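Long-range contacts in response regulator aspartate phosphatase I (Bacillus subtilis subsp. subtilis, PDB 4I1A), which dephosphorylates the sporulation phosphotransferase Spo0F and activates the mobile element ICEBs1 by bringing about inactivation of its repressor ImmR: residues L101-Y106 with S131-V136; F305-G310 with Q319-A324; I189-L194 with L204-K209; D138-A143 with R174-Y179. All blocks are in the same frame, centred on the assembly; numbering follows the deposited sequence.

Contact 1. Residues L101-Y106 with S131-V136; sequences LEYYFY and SKLSEV
Glu102 carries CG anti to its backbone N (chi1 -174°) and runs extended beyond it, while Lys132 has CG anti to its carbonyl carbon (chi1 -47°) and a chain kinked at chi2 and chi4; these shapes bring carboxylate and aliphatic chain together. The meeting is with carbons rather than with the ammonium: Glu102 OE2 lies 3.2 Å from Lys132 CE, and Glu102 CD is 3.4 Å from Lys132 CD. Lys132 NZ stays 4.5 Å from Glu102 OE2, too far for a salt bridge, although the opposite charges probably still attract. Lys132 CE also approaches the edge of the Tyr106 ring, near the ring plane, 4.0 Å from Tyr106 CE2. Next to this polar side, Tyr103 CB rests 3.5 Å from Lys132 O. The Tyr103 ring and the Leu133 side chain run alongside each other in the same direction, with Tyr103 CE1 3.5 Å from Leu133 CD1. No hydrogen bond joins the two segments. In this all-helical fold, the N-terminal part of helix 102-115 thus packs on the loop between helices 119-129 and 139-155. Tyr103 and Tyr106 also touch Ala129 of the former helix, and Leu133 reaches Lys142 and Phe145 of the latter.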
# COMPACT_ATOMS: atom_id res chain seq x y z
N LEU A 101 17.64 8.71 -29.46
CA LEU A 101 16.85 7.64 -30.04
C LEU A 101 17.23 6.29 -29.45
O LEU A 101 16.37 5.42 -29.26
CB LEU A 101 17.01 7.59 -31.56
CG LEU A 101 15.77 7.94 -32.39
CD1 LEU A 101 15.40 9.42 -32.23
CD2 LEU A 101 15.98 7.59 -33.86
N GLU A 102 18.51 6.12 -29.15
CA GLU A 102 19.03 4.87 -28.61
C GLU A 102 18.63 4.65 -27.15
O GLU A 102 18.23 3.55 -26.76
CB GLU A 102 20.55 4.82 -28.74
CG GLU A 102 21.16 3.49 -28.32
CD GLU A 102 22.66 3.44 -28.53
OE1 GLU A 102 23.25 4.50 -28.82
OE2 GLU A 102 23.24 2.34 -28.40
N TYR A 103 18.74 5.71 -26.35
CA TYR A 103 18.26 5.68 -24.97
C TYR A 103 16.78 5.36 -24.95
O TYR A 103 16.32 4.55 -24.15
CB TYR A 103 18.54 7.01 -24.27
CG TYR A 103 17.51 7.42 -23.23
CD1 TYR A 103 17.52 6.88 -21.95
CD2 TYR A 103 16.53 8.36 -23.53
CE1 TYR A 103 16.59 7.27 -21.00
CE2 TYR A 103 15.60 8.75 -22.60
CZ TYR A 103 15.63 8.20 -21.33
OH TYR A 103 14.69 8.60 -20.41
N TYR A 104 16.03 6.00 -25.85
CA TYR A 104 14.59 5.79 -25.95
C TYR A 104 14.26 4.31 -26.14
O TYR A 104 13.35 3.79 -25.50
CB TYR A 104 13.98 6.61 -27.09
CG TYR A 104 13.75 8.07 -26.75
CD1 TYR A 104 13.74 8.52 -25.44
CD2 TYR A 104 13.53 9.01 -27.76
CE1 TYR A 104 13.53 9.86 -25.13
CE2 TYR A 104 13.32 10.35 -27.47
CZ TYR A 104 13.32 10.77 -26.15
OH TYR A 104 13.10 12.10 -25.86
N PHE A 105 15.01 3.63 -27.01
CA PHE A 105 14.74 2.23 -27.26
C PHE A 105 14.92 1.40 -25.99
O PHE A 105 14.02 0.66 -25.59
CB PHE A 105 15.62 1.67 -28.37
CG PHE A 105 15.70 0.17 -28.37
CD1 PHE A 105 14.60 -0.59 -28.75
CD2 PHE A 105 16.85 -0.48 -27.97
CE1 PHE A 105 14.66 -1.98 -28.74
CE2 PHE A 105 16.92 -1.87 -27.96
CZ PHE A 105 15.82 -2.61 -28.34
N TYR A 106 16.09 1.52 -25.36
CA TYR A 106 16.36 0.80 -24.12
C TYR A 106 15.37 1.19 -23.02
O TYR A 106 14.98 0.35 -22.20
CB TYR A 106 17.80 1.05 -23.66
CG TYR A 106 18.84 0.36 -24.51
CD1 TYR A 106 18.60 -0.90 -25.06
CD2 TYR A 106 20.07 0.96 -24.78
CE1 TYR A 106 19.55 -1.54 -25.84
CE2 TYR A 106 21.02 0.33 -25.56
CZ TYR A 106 20.76 -0.92 -26.09
OH TYR A 106 21.71 -1.56 -26.87
N SER A 131 22.93 4.72 -18.85
CA SER A 131 24.28 5.02 -19.34
C SER A 131 24.21 5.87 -20.61
O SER A 131 25.05 6.75 -20.82
CB SER A 131 25.07 3.74 -19.60
OG SER A 131 24.56 3.03 -20.72
N LYS A 132 23.21 5.61 -21.44
CA LYS A 132 23.01 6.36 -22.67
C LYS A 132 22.13 7.59 -22.41
O LYS A 132 21.66 8.25 -23.33
CB LYS A 132 22.39 5.46 -23.75
CG LYS A 132 23.09 4.11 -23.89
CD LYS A 132 23.62 3.89 -25.30
CE LYS A 132 24.37 2.57 -25.41
NZ LYS A 132 25.64 2.57 -24.63
N LEU A 133 21.92 7.87 -21.12
CA LEU A 133 21.21 9.07 -20.69
C LEU A 133 22.20 10.23 -20.66
O LEU A 133 21.84 11.36 -20.34
CB LEU A 133 20.59 8.85 -19.30
CG LEU A 133 19.64 9.87 -18.66
CD1 LEU A 133 18.19 9.69 -19.11
CD2 LEU A 133 19.73 9.81 -17.14
N SER A 134 23.45 9.94 -21.00
CA SER A 134 24.49 10.96 -21.09
C SER A 134 24.07 12.04 -22.08
O SER A 134 24.33 13.22 -21.89
CB SER A 134 25.82 10.35 -21.54
OG SER A 134 25.94 9.01 -21.09
N GLU A 135 23.39 11.59 -23.14
CA GLU A 135 22.89 12.49 -24.16
C GLU A 135 21.40 12.76 -23.96
O GLU A 135 20.59 12.50 -24.85
CB GLU A 135 23.11 11.87 -25.54
CG GLU A 135 24.56 11.79 -25.96
CD GLU A 135 24.73 11.03 -27.25
OE1 GLU A 135 23.98 10.05 -27.44
OE2 GLU A 135 25.59 11.42 -28.08
N VAL A 136 21.06 13.29 -22.79
CA VAL A 136 19.68 13.63 -22.48
C VAL A 136 19.50 15.15 -22.48
O VAL A 136 20.39 15.90 -22.07
CB VAL A 136 19.25 13.06 -21.12
CG1 VAL A 136 19.98 13.77 -19.99
CG2 VAL A 136 17.74 13.15 -20.95

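Contact 2. Residues F305-G310 with Q319-A324; sequences FKILEG and QLIKNA
Segments 305-310 and 319-324 run nearly antiparallel, their short axes 7.5 Å apart at closest approach and 160° apart in direction, with the CA atoms of Ile307 and Ile321 only 4.5 Å from each other. Such close backbones leave room for little more than small groups at Gly310 and Ala324. Gly310 has no side chain, and the place where one would point is taken by Leu320 CB and by Ile321 CG1, which is 4.0 Å from Gly310 CA. Leu320 CD1 and Ile321 CD1 touch the glycine backbone as well, the first 3.9 Å from Gly310 CA, the second 3.9 Å from Gly310 C. Leu320 also sets its CB 3.7 Å from Lys306 O, while its CD1 meets CG and the carboxylate of Glu309. Further along, Ala324 CB fits 3.6 Å from Ile307 CG1 and more loosely against Lys306 CB. Ile307 CG2 and Ile321 CG2 approach to 4.3 Å. The Lys306 chain turns back along its own helix, where NZ bonds to Ser302 O. Helix 299-313, whose segment here falls within predicted TPR 5, is thereby paired with helix 318-330 in the antiparallel manner of tetratricopeptide-repeat helices. Ile307 and Ile321 both continue onto Val344 of helix 334-351. Chemically the contact is mainly apolar, with no hydrogen bond across it: Glu309 OE2 has a long, weak ion pair with Arg290, and Gly310 N and Ala324 N bond within their own helices to Lys306 O and Leu320 O, so the association rests on complementary shape and burial of carbon surface.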
# COMPACT_ATOMS: atom_id res chain seq x y z
N PHE A 305 -11.88 -9.33 5.14
CA PHE A 305 -13.07 -9.08 5.97
C PHE A 305 -13.44 -10.28 6.84
O PHE A 305 -13.83 -10.12 8.00
CB PHE A 305 -14.27 -8.62 5.13
CG PHE A 305 -14.22 -7.16 4.78
CD1 PHE A 305 -14.43 -6.19 5.76
CD2 PHE A 305 -13.93 -6.75 3.48
CE1 PHE A 305 -14.36 -4.83 5.44
CE2 PHE A 305 -13.87 -5.39 3.16
CZ PHE A 305 -14.09 -4.43 4.14
N LYS A 306 -13.22 -11.49 6.32
CA LYS A 306 -13.44 -12.71 7.11
C LYS A 306 -12.56 -12.80 8.36
O LYS A 306 -12.96 -13.39 9.37
CB LYS A 306 -13.32 -13.98 6.25
CG LYS A 306 -14.34 -14.08 5.12
CD LYS A 306 -15.75 -13.63 5.56
CE LYS A 306 -16.60 -13.12 4.38
NZ LYS A 306 -16.01 -11.92 3.68
N ILE A 307 -11.36 -12.22 8.30
CA ILE A 307 -10.49 -12.16 9.47
C ILE A 307 -11.08 -11.23 10.53
O ILE A 307 -11.16 -11.58 11.71
CB ILE A 307 -9.05 -11.69 9.12
CG1 ILE A 307 -8.35 -12.72 8.22
CG2 ILE A 307 -8.23 -11.45 10.41
CD1 ILE A 307 -7.01 -12.19 7.64
N LEU A 308 -11.51 -10.04 10.10
CA LEU A 308 -12.17 -9.11 11.00
C LEU A 308 -13.43 -9.76 11.60
O LEU A 308 -13.69 -9.65 12.80
CB LEU A 308 -12.54 -7.83 10.26
CG LEU A 308 -11.39 -6.96 9.74
CD1 LEU A 308 -11.94 -5.61 9.32
CD2 LEU A 308 -10.23 -6.80 10.77
N GLU A 309 -14.20 -10.44 10.75
CA GLU A 309 -15.41 -11.11 11.19
C GLU A 309 -15.14 -12.13 12.29
O GLU A 309 -15.86 -12.19 13.29
CB GLU A 309 -16.10 -11.81 10.03
CG GLU A 309 -17.44 -12.41 10.43
CD GLU A 309 -18.14 -13.09 9.26
OE1 GLU A 309 -17.58 -13.04 8.14
OE2 GLU A 309 -19.22 -13.68 9.47
N GLY A 310 -14.11 -12.95 12.09
CA GLY A 310 -13.79 -13.98 13.06
C GLY A 310 -13.26 -13.36 14.34
O GLY A 310 -13.51 -13.85 15.43
N GLN A 319 -12.28 -20.20 13.17
CA GLN A 319 -12.01 -20.92 11.93
C GLN A 319 -12.07 -19.99 10.72
O GLN A 319 -11.38 -20.21 9.73
CB GLN A 319 -12.91 -22.15 11.75
CG GLN A 319 -14.35 -21.85 11.39
CD GLN A 319 -15.20 -21.44 12.59
OE1 GLN A 319 -14.67 -21.13 13.67
NE2 GLN A 319 -16.51 -21.45 12.41
N LEU A 320 -12.88 -18.93 10.82
CA LEU A 320 -12.96 -17.92 9.76
C LEU A 320 -11.60 -17.24 9.55
O LEU A 320 -11.20 -16.97 8.42
CB LEU A 320 -14.02 -16.86 10.09
CG LEU A 320 -15.49 -17.23 10.24
CD1 LEU A 320 -16.25 -16.07 10.90
CD2 LEU A 320 -16.11 -17.60 8.89
N ILE A 321 -10.90 -16.95 10.64
CA ILE A 321 -9.56 -16.37 10.58
C ILE A 321 -8.61 -17.34 9.86
O ILE A 321 -7.92 -16.96 8.91
CB ILE A 321 -9.03 -16.05 12.00
CG1 ILE A 321 -10.02 -15.13 12.74
CG2 ILE A 321 -7.63 -15.41 11.94
CD1 ILE A 321 -9.71 -14.95 14.22
N LYS A 322 -8.62 -18.59 10.31
CA LYS A 322 -7.87 -19.68 9.71
C LYS A 322 -8.12 -19.83 8.20
O LYS A 322 -7.19 -19.72 7.39
CB LYS A 322 -8.22 -20.99 10.41
CG LYS A 322 -7.45 -22.20 9.90
CD LYS A 322 -8.15 -23.52 10.29
CE LYS A 322 -7.19 -24.70 10.16
NZ LYS A 322 -7.78 -25.97 10.64
N ASN A 323 -9.37 -20.08 7.83
CA ASN A 323 -9.71 -20.27 6.42
C ASN A 323 -9.33 -19.07 5.56
O ASN A 323 -8.90 -19.22 4.42
CB ASN A 323 -11.18 -20.61 6.25
CG ASN A 323 -11.58 -21.87 7.01
OD1 ASN A 323 -12.73 -22.03 7.42
ND2 ASN A 323 -10.61 -22.76 7.23
N ALA A 324 -9.46 -17.88 6.12
CA ALA A 324 -9.07 -16.69 5.38
C ALA A 324 -7.56 -16.67 5.11
O ALA A 324 -7.14 -16.30 4.00
CB ALA A 324 -9.50 -15.47 6.13

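Contact 3. Residues I189-L194 with L204-K209; sequences IVAGNL and LEQFLK
Ala191 and Phe207 form the tight part of this contact, a CH-pi interaction in which Ala191 CB stands over one face of the phenyl ring. Ala191 CB is 3.6 Å from the centroid of the Phe207 ring and 19° off the ring normal, displaced toward the rim and nearest to Phe207 CZ, at 3.4 Å. Phe207 places CG anti to its carbonyl carbon (chi1 -73°), and although its CB points along the flank of the interface, the far end of the ring comes across to the alanine. Ala191 CB also meets Gln206 CB at 3.7 Å, so one methyl group touches two successive residues of the opposing helix. The segments belong to helices 180-196 and 200-215, the antiparallel helical hairpin of predicted TPR 3; their short axes are 159° apart in direction and approach to 8.7 Å. Beyond the hairpin, Phe207 packs on Asn229, Ile230 and Cys233 of helix 220-236, while Val190 contacts Ala166 and Asn167 of helix 159-173, and both neighbouring layers thereby meet this one. No hydrogen bond crosses between the segments. The looser side is built round Gln206, which is partly exposed. Its CG does most of the touching: Gln206 CG lies 3.8 Å from Val190 CG1 and 4.1 Å from Leu194 CD1. Leu194, also partly exposed, crosses the glutamine chain at about a right angle and gives up little surface to it, whereas the alanine methyl opposite the phenylalanine is buried. Val190 CG1 makes one more carbon contact, 3.9 Å from Gln206 CD.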
# COMPACT_ATOMS: atom_id res chain seq x y z
N ILE A 189 5.96 7.02 -3.86
CA ILE A 189 7.01 6.01 -3.91
C ILE A 189 7.92 6.15 -2.68
O ILE A 189 8.22 5.16 -2.02
CB ILE A 189 7.86 6.10 -5.20
CG1 ILE A 189 6.97 6.04 -6.44
CG2 ILE A 189 8.89 4.97 -5.25
CD1 ILE A 189 6.30 4.71 -6.64
N VAL A 190 8.34 7.38 -2.40
CA VAL A 190 9.20 7.63 -1.25
C VAL A 190 8.53 7.10 0.01
O VAL A 190 9.11 6.29 0.74
CB VAL A 190 9.51 9.14 -1.08
CG1 VAL A 190 10.18 9.40 0.26
CG2 VAL A 190 10.41 9.63 -2.23
N ALA A 191 7.29 7.53 0.22
CA ALA A 191 6.49 7.13 1.38
C ALA A 191 6.18 5.63 1.44
O ALA A 191 6.17 5.05 2.52
CB ALA A 191 5.22 7.92 1.42
N GLY A 192 5.91 5.01 0.29
CA GLY A 192 5.73 3.57 0.21
C GLY A 192 7.00 2.83 0.65
O GLY A 192 6.94 1.84 1.37
N ASN A 193 8.15 3.33 0.20
CA ASN A 193 9.43 2.76 0.62
C ASN A 193 9.65 2.92 2.13
O ASN A 193 10.10 2.00 2.80
CB ASN A 193 10.57 3.41 -0.15
CG ASN A 193 10.72 2.84 -1.54
OD1 ASN A 193 10.93 1.64 -1.71
ND2 ASN A 193 10.63 3.70 -2.56
N LEU A 194 9.32 4.10 2.64
CA LEU A 194 9.39 4.37 4.07
C LEU A 194 8.46 3.44 4.87
O LEU A 194 8.83 2.98 5.96
CB LEU A 194 9.07 5.85 4.36
CG LEU A 194 10.15 6.82 3.87
CD1 LEU A 194 9.71 8.26 3.90
CD2 LEU A 194 11.44 6.63 4.69
N LEU A 204 4.23 9.47 6.88
CA LEU A 204 3.14 10.42 7.12
C LEU A 204 3.51 11.84 6.67
O LEU A 204 2.69 12.56 6.10
CB LEU A 204 2.72 10.40 8.59
CG LEU A 204 1.63 11.43 8.94
CD1 LEU A 204 0.28 11.05 8.33
CD2 LEU A 204 1.53 11.64 10.45
N GLU A 205 4.75 12.25 6.94
CA GLU A 205 5.20 13.58 6.51
C GLU A 205 5.12 13.69 5.00
O GLU A 205 4.67 14.71 4.47
CB GLU A 205 6.62 13.90 7.00
CG GLU A 205 6.79 14.01 8.51
CD GLU A 205 8.24 13.80 8.95
OE1 GLU A 205 9.16 14.03 8.12
OE2 GLU A 205 8.46 13.40 10.11
N GLN A 206 5.56 12.65 4.30
CA GLN A 206 5.48 12.63 2.84
C GLN A 206 4.04 12.76 2.36
O GLN A 206 3.73 13.63 1.54
CB GLN A 206 6.10 11.36 2.27
CG GLN A 206 7.62 11.36 2.26
CD GLN A 206 8.20 12.56 1.54
OE1 GLN A 206 7.80 12.89 0.42
NE2 GLN A 206 9.14 13.24 2.19
N PHE A 207 3.17 11.89 2.86
CA PHE A 207 1.77 11.87 2.45
C PHE A 207 1.08 13.19 2.79
O PHE A 207 0.19 13.63 2.05
CB PHE A 207 1.02 10.69 3.09
CG PHE A 207 1.36 9.34 2.49
CD1 PHE A 207 1.30 9.14 1.12
CD2 PHE A 207 1.73 8.28 3.30
CE1 PHE A 207 1.60 7.90 0.57
CE2 PHE A 207 2.04 7.03 2.75
CZ PHE A 207 1.97 6.84 1.39
N LEU A 208 1.47 13.83 3.89
CA LEU A 208 0.90 15.14 4.24
C LEU A 208 1.25 16.19 3.19
O LEU A 208 0.44 17.05 2.87
CB LEU A 208 1.33 15.60 5.64
CG LEU A 208 0.62 14.87 6.79
CD1 LEU A 208 1.27 15.19 8.12
CD2 LEU A 208 -0.87 15.19 6.83
N LYS A 209 2.46 16.11 2.66
CA LYS A 209 2.86 17.02 1.59
C LYS A 209 2.03 16.72 0.36
O LYS A 209 1.57 17.62 -0.33
CB LYS A 209 4.36 16.91 1.29
CG LYS A 209 5.25 17.54 2.34
CD LYS A 209 6.65 17.83 1.80
CE LYS A 209 7.41 16.55 1.47
NZ LYS A 209 8.61 16.81 0.61

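Contact 4. Residues D138-A143 with R174-Y179; sequences DEIEKA and REYEEY
Tyr176 and Tyr179 meet Ile140 where the loop late in predicted TPR 2 lies against the start of helix 139-155, in the superhelical stack of helices characteristic of tetratricopeptide-repeat proteins. Along the loop Tyr176 comes first. One face of its ring receives Ile140 CG2, a CH-pi contact with that carbon 3.7 Å from the ring centroid and only 11° off the normal, practically over the centre. At the ring edge, in its plane, lies Glu139 OE2, which accepts a weak hydrogen bond of 3.4 Å from Tyr176 OH. Asp138 OD1 is a neighbour of the same hydroxyl, 3.8 Å from Tyr176 OH. Asp138 is the N-cap of the helix, and its OD1 accepts a weak capping bond from Ile140 N. Three residues later, Tyr179 N bonds back to Tyr176 O, a turn that brings the second tyrosine beside the first. Tyr179 is itself the N-cap residue of helix 180-196. Ile140 CG1 sits between its backbone N and carbonyl carbon (chi1 66°), and the Ile140 and Tyr179 side chains cross at about a right angle, Ile140 CD1 ending 3.5 Å from Tyr179 OH and 4.0 Å from Tyr179 CZ.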
# COMPACT_ATOMS: atom_id res chain seq x y z
N ASP A 138 16.03 17.48 -21.89
CA ASP A 138 15.18 18.06 -20.86
C ASP A 138 15.40 17.42 -19.50
O ASP A 138 15.69 16.22 -19.40
CB ASP A 138 13.71 17.95 -21.26
CG ASP A 138 12.84 19.00 -20.59
OD1 ASP A 138 13.26 19.55 -19.56
OD2 ASP A 138 11.72 19.26 -21.10
N GLU A 139 15.26 18.22 -18.46
CA GLU A 139 15.41 17.76 -17.09
C GLU A 139 14.28 16.79 -16.75
O GLU A 139 14.42 15.95 -15.85
CB GLU A 139 15.38 18.95 -16.14
CG GLU A 139 16.40 18.90 -15.01
CD GLU A 139 16.27 20.07 -14.05
OE1 GLU A 139 16.94 20.06 -12.99
OE2 GLU A 139 15.50 21.01 -14.35
N ILE A 140 13.17 16.91 -17.47
CA ILE A 140 11.98 16.13 -17.13
C ILE A 140 11.84 14.81 -17.89
O ILE A 140 11.00 13.99 -17.52
CB ILE A 140 10.68 16.96 -17.26
CG1 ILE A 140 10.42 17.34 -18.71
CG2 ILE A 140 10.75 18.19 -16.36
CD1 ILE A 140 9.28 16.57 -19.35
N GLU A 141 12.63 14.61 -18.94
CA GLU A 141 12.69 13.28 -19.55
C GLU A 141 13.59 12.38 -18.69
O GLU A 141 13.39 11.17 -18.63
CB GLU A 141 13.16 13.33 -21.01
CG GLU A 141 12.07 13.01 -22.04
CD GLU A 141 11.49 11.59 -21.91
OE1 GLU A 141 10.33 11.37 -22.33
OE2 GLU A 141 12.19 10.68 -21.41
N LYS A 142 14.57 12.99 -18.03
CA LYS A 142 15.37 12.32 -17.01
C LYS A 142 14.49 11.96 -15.83
O LYS A 142 14.55 10.84 -15.31
CB LYS A 142 16.48 13.25 -16.51
CG LYS A 142 17.76 13.20 -17.31
CD LYS A 142 18.82 14.12 -16.70
CE LYS A 142 18.60 15.59 -17.09
NZ LYS A 142 19.70 16.47 -16.61
N ALA A 143 13.69 12.93 -15.39
CA ALA A 143 12.81 12.73 -14.25
C ALA A 143 11.85 11.59 -14.55
O ALA A 143 11.65 10.72 -13.72
CB ALA A 143 12.07 14.02 -13.90
N ARG A 174 9.31 18.75 -8.49
CA ARG A 174 8.80 19.80 -7.60
C ARG A 174 8.77 21.18 -8.25
O ARG A 174 7.79 21.91 -8.10
CB ARG A 174 9.63 19.88 -6.32
CG ARG A 174 9.61 18.64 -5.47
CD ARG A 174 9.64 18.97 -3.99
NE ARG A 174 10.74 19.85 -3.64
CZ ARG A 174 11.90 19.44 -3.13
NH1 ARG A 174 12.11 18.15 -2.90
NH2 ARG A 174 12.85 20.33 -2.84
N GLU A 175 9.84 21.52 -8.96
CA GLU A 175 9.98 22.83 -9.59
C GLU A 175 8.91 23.09 -10.64
O GLU A 175 8.05 23.95 -10.45
CB GLU A 175 11.37 22.95 -10.23
CG GLU A 175 12.52 22.70 -9.27
CD GLU A 175 12.52 23.65 -8.09
OE1 GLU A 175 13.00 24.80 -8.24
OE2 GLU A 175 12.04 23.25 -7.00
N TYR A 176 8.98 22.35 -11.74
CA TYR A 176 8.00 22.44 -12.82
C TYR A 176 6.57 22.30 -12.30
O TYR A 176 6.05 21.20 -12.15
CB TYR A 176 8.28 21.36 -13.87
CG TYR A 176 9.60 21.54 -14.62
CD1 TYR A 176 10.80 21.11 -14.07
CD2 TYR A 176 9.63 22.13 -15.88
CE1 TYR A 176 12.00 21.27 -14.75
CE2 TYR A 176 10.82 22.29 -16.57
CZ TYR A 176 12.00 21.86 -16.00
OH TYR A 176 13.18 22.02 -16.69
N GLU A 177 5.93 23.44 -12.03
CA GLU A 177 4.61 23.48 -11.43
C GLU A 177 3.50 22.87 -12.29
O GLU A 177 2.36 22.74 -11.85
CB GLU A 177 4.24 24.92 -11.03
CG GLU A 177 4.40 25.95 -12.14
CD GLU A 177 5.76 26.65 -12.11
OE1 GLU A 177 5.84 27.80 -12.60
OE2 GLU A 177 6.73 26.06 -11.60
N GLU A 178 3.84 22.49 -13.52
CA GLU A 178 2.88 21.82 -14.40
C GLU A 178 2.85 20.32 -14.13
O GLU A 178 2.05 19.59 -14.71
CB GLU A 178 3.26 22.04 -15.87
CG GLU A 178 3.74 23.44 -16.20
CD GLU A 178 5.24 23.59 -16.07
OE1 GLU A 178 5.94 23.49 -17.10
OE2 GLU A 178 5.72 23.79 -14.94
N TYR A 179 3.72 19.86 -13.24
CA TYR A 179 3.88 18.43 -13.04
C TYR A 179 3.47 17.93 -11.64
O TYR A 179 4.02 16.94 -11.16
CB TYR A 179 5.29 17.98 -13.41
CG TYR A 179 5.57 18.09 -14.90
CD1 TYR A 179 5.26 17.04 -15.76
CD2 TYR A 179 6.11 19.25 -15.44
CE1 TYR A 179 5.50 17.14 -17.12
CE2 TYR A 179 6.36 19.36 -16.80
CZ TYR A 179 6.05 18.30 -17.63
OH TYR A 179 6.29 18.41 -18.98

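Overall arrangement
Along the chain the contacts follow in series: contact 1, contact 4, contact 3 and contact 2. Contacts 1 and 4, with centres about 18 Å apart, touch directly; Val136 CG1 is 3.5 Å from Lys142 CD, and the start of helix 139-155 packs on the loop of contact 1 and on that of contact 4. Contact 3 lies nearest the chain's centre, about 19 Å from contact 4 between centres. Contact 2 lies on the opposite side, about 51 Å from contact 1 between centres. Contact 3 and segments 174-179 and 305-310 fall in predicted repeats; the rest extends the same helical stack, consistent with local packing between successive helices holding the modelled part together.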